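Local coordinates for protein N-acetylneuraminate epimerase (Escherichia coli, PDB 2UVK) that speeds the interconversion of the alpha- and beta-anomers of N-acetylneuraminic acid (sialic acid) in the periplasm, acting as a homodimeric mutarotase, at residues 256-261 against 336-341. Numbering follows the deposited sequence.
Sequences IFAGGA and VLITVK
Ile256 and Ile338 form the tight part of this contact, their side chains meeting at a slant through several branches. CG2 of Ile256 and CG2 of Ile338 lie 3.8 Å apart, and CG2 of Ile256 is also 4.2 Å from Ile338 CD1. In both residues CG1 lies beside the backbone N (chi1 -59° in Ile256, and close to that in Ile338), which leaves CG2 anti to that nitrogen. With chi2 extended at 162°, the Ile256 chain runs on past the Ile338 side chain until its CD1 rests 3.4 Å from the carbonyl O of Ile338, a van der Waals touch on the backbone. The extended Ile338 chain runs toward Ala258 instead, Ile338 CD1 lying 3.8 Å from Ala258 CB.

No hydrogen bond joins the two segments, and their strand axes come no closer than 9.1 Å at 141° between chain directions, so this is face packing between separate sheets. Strand 254-262 is second in one four-stranded antiparallel sheet and strand 335-341 third in another: the contact joins consecutive blades of the Kelch-repeat beta-propeller, the latter strand lying in Kelch repeat 7. Leu291 and Ile289 of strand 284-293 and Leu319 and Ile321 of strand 318-322 enlarge the apolar layer between the blades.

Toward Val340 the packing loosens. Val340 CG1 lies 4.2 Å from Ile256 CG1, a single touch set against the several between Ile256 and Ile338, and Val340 is partly exposed, whereas Ile256, Ala258 and Ile338 are buried. A polar link accompanies this looser margin: Val340 N is hydrogen-bonded to Ser251 OG, tying strand 335-341 to strand 247-251 of the neighbouring blade.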
ATOM      1  N   ILE B 256     -16.236 -25.961   6.633  1.00 21.15           N
ATOM      2  CA  ILE B 256     -15.454 -26.992   5.950  1.00 19.35           C
ATOM      3  C   ILE B 256     -14.178 -26.333   5.405  1.00 19.28           C
ATOM      4  O   ILE B 256     -14.277 -25.323   4.704  1.00 18.70           O
ATOM      5  CB  ILE B 256     -16.208 -27.594   4.762  1.00 19.90           C
ATOM      6  CG1 ILE B 256     -17.525 -28.207   5.216  1.00 19.41           C
ATOM      7  CG2 ILE B 256     -15.342 -28.665   4.073  1.00 20.49           C
ATOM      8  CD1 ILE B 256     -18.493 -28.425   4.082  1.00 19.66           C
ATOM      9  N   PHE B 257     -13.014 -26.870   5.770  1.00 18.77           N
ATOM     10  CA  PHE B 257     -11.704 -26.419   5.203  1.00 18.25           C
ATOM     11  C   PHE B 257     -10.976 -27.627   4.658  1.00 17.98           C
ATOM     12  O   PHE B 257     -10.699 -28.577   5.388  1.00 17.70           O
ATOM     13  CB  PHE B 257     -10.834 -25.746   6.265  1.00 17.29           C
ATOM     14  CG  PHE B 257      -9.499 -25.188   5.739  1.00 18.22           C
ATOM     15  CD1 PHE B 257      -9.483 -24.260   4.727  1.00 16.66           C
ATOM     16  CD2 PHE B 257      -8.281 -25.549   6.324  1.00 16.86           C
ATOM     17  CE1 PHE B 257      -8.270 -23.720   4.260  1.00 16.09           C
ATOM     18  CE2 PHE B 257      -7.079 -25.034   5.863  1.00 18.28           C
ATOM     19  CZ  PHE B 257      -7.077 -24.119   4.798  1.00 15.21           C
ATOM     20  N   ALA B 258     -10.651 -27.577   3.366  1.00 17.70           N
ATOM     21  CA  ALA B 258     -10.079 -28.734   2.672  1.00 16.73           C
ATOM     22  C   ALA B 258      -8.898 -28.327   1.798  1.00 16.09           C
ATOM     23  O   ALA B 258      -8.874 -27.264   1.230  1.00 16.26           O
ATOM     24  CB  ALA B 258     -11.122 -29.433   1.828  1.00 16.22           C
ATOM     25  N   GLY B 259      -7.928 -29.224   1.717  1.00 15.98           N
ATOM     26  CA  GLY B 259      -6.808 -29.052   0.796  1.00 15.00           C
ATOM     27  C   GLY B 259      -5.895 -27.887   1.117  1.00 15.14           C
ATOM     28  O   GLY B 259      -5.764 -27.468   2.269  1.00 14.99           O
ATOM     29  N   GLY B 260      -5.269 -27.335   0.074  1.00 13.92           N
ATOM     30  CA  GLY B 260      -4.234 -26.349   0.236  1.00 13.68           C
ATOM     31  C   GLY B 260      -2.869 -26.971   0.024  1.00 14.18           C
ATOM     32  O   GLY B 260      -2.737 -28.190  -0.035  1.00 14.62           O
ATOM     33  N   ALA B 261      -1.876 -26.115  -0.154  1.00 13.42           N
ATOM     34  CA  ALA B 261      -0.506 -26.563  -0.368  1.00 13.66           C
ATOM     35  C   ALA B 261       0.453 -25.808   0.537  1.00 14.79           C
ATOM     36  O   ALA B 261       0.162 -24.712   1.006  1.00 14.68           O
ATOM     37  CB  ALA B 261      -0.106 -26.380  -1.861  1.00 14.14           C
ATOM     38  N   VAL B 336     -15.682 -31.393  -6.765  1.00 21.96           N
ATOM     39  CA  VAL B 336     -15.942 -32.191  -5.570  1.00 23.01           C
ATOM     40  C   VAL B 336     -17.033 -31.483  -4.781  1.00 23.41           C
ATOM     41  O   VAL B 336     -17.112 -30.248  -4.769  1.00 22.54           O
ATOM     42  CB  VAL B 336     -14.652 -32.281  -4.686  1.00 23.20           C
ATOM     43  CG1 VAL B 336     -14.806 -33.326  -3.567  1.00 23.13           C
ATOM     44  CG2 VAL B 336     -13.432 -32.581  -5.556  1.00 24.73           C
ATOM     45  N   LEU B 337     -17.880 -32.268  -4.116  1.00 23.40           N
ATOM     46  CA  LEU B 337     -18.868 -31.731  -3.203  1.00 24.43           C
ATOM     47  C   LEU B 337     -18.597 -32.308  -1.809  1.00 24.56           C
ATOM     48  O   LEU B 337     -18.507 -33.532  -1.638  1.00 25.56           O
ATOM     49  CB  LEU B 337     -20.275 -32.081  -3.683  1.00 24.87           C
ATOM     50  CG  LEU B 337     -21.399 -31.233  -3.089  1.00 24.58           C
ATOM     51  CD1 LEU B 337     -21.311 -29.746  -3.422  1.00 22.83           C
ATOM     52  CD2 LEU B 337     -22.725 -31.816  -3.589  1.00 25.48           C
ATOM     53  N   ILE B 338     -18.433 -31.431  -0.827  1.00 24.48           N
ATOM     54  CA  ILE B 338     -18.234 -31.837   0.557  1.00 25.28           C
ATOM     55  C   ILE B 338     -19.472 -31.407   1.341  1.00 26.72           C
ATOM     56  O   ILE B 338     -19.776 -30.227   1.440  1.00 25.53           O
ATOM     57  CB  ILE B 338     -16.946 -31.247   1.177  1.00 25.14           C
ATOM     58  CG1 ILE B 338     -15.740 -31.563   0.278  1.00 24.84           C
ATOM     59  CG2 ILE B 338     -16.686 -31.825   2.564  1.00 23.97           C
ATOM     60  CD1 ILE B 338     -14.424 -30.941   0.714  1.00 24.84           C
ATOM     61  N   THR B 339     -20.197 -32.389   1.875  1.00 29.25           N
ATOM     62  CA  THR B 339     -21.385 -32.115   2.673  1.00 31.45           C
ATOM     63  C   THR B 339     -21.168 -32.649   4.088  1.00 32.42           C
ATOM     64  O   THR B 339     -20.444 -33.627   4.283  1.00 32.22           O
ATOM     65  CB  THR B 339     -22.635 -32.798   2.095  1.00 31.80           C
ATOM     66  OG1 THR B 339     -22.640 -32.725   0.659  1.00 33.46           O
ATOM     67  CG2 THR B 339     -23.911 -32.140   2.667  1.00 32.21           C
ATOM     68  N   VAL B 340     -21.790 -32.009   5.073  1.00 33.83           N
ATOM     69  CA  VAL B 340     -21.780 -32.550   6.432  1.00 34.87           C
ATOM     70  C   VAL B 340     -23.130 -33.199   6.718  1.00 35.41           C
ATOM     71  O   VAL B 340     -24.169 -32.545   6.621  1.00 35.46           O
ATOM     72  CB  VAL B 340     -21.455 -31.488   7.515  1.00 35.15           C
ATOM     73  CG1 VAL B 340     -20.072 -30.870   7.268  1.00 36.00           C
ATOM     74  CG2 VAL B 340     -22.544 -30.411   7.576  1.00 36.23           C
ATOM     75  N   LYS B 341     -23.099 -34.503   6.992  1.00 36.04           N
ATOM     76  CA  LYS B 341     -24.207 -35.233   7.613  1.00 37.06           C
ATOM     77  C   LYS B 341     -23.671 -35.474   9.016  1.00 37.96           C
ATOM     78  O   LYS B 341     -22.836 -36.353   9.218  1.00 38.42           O
TER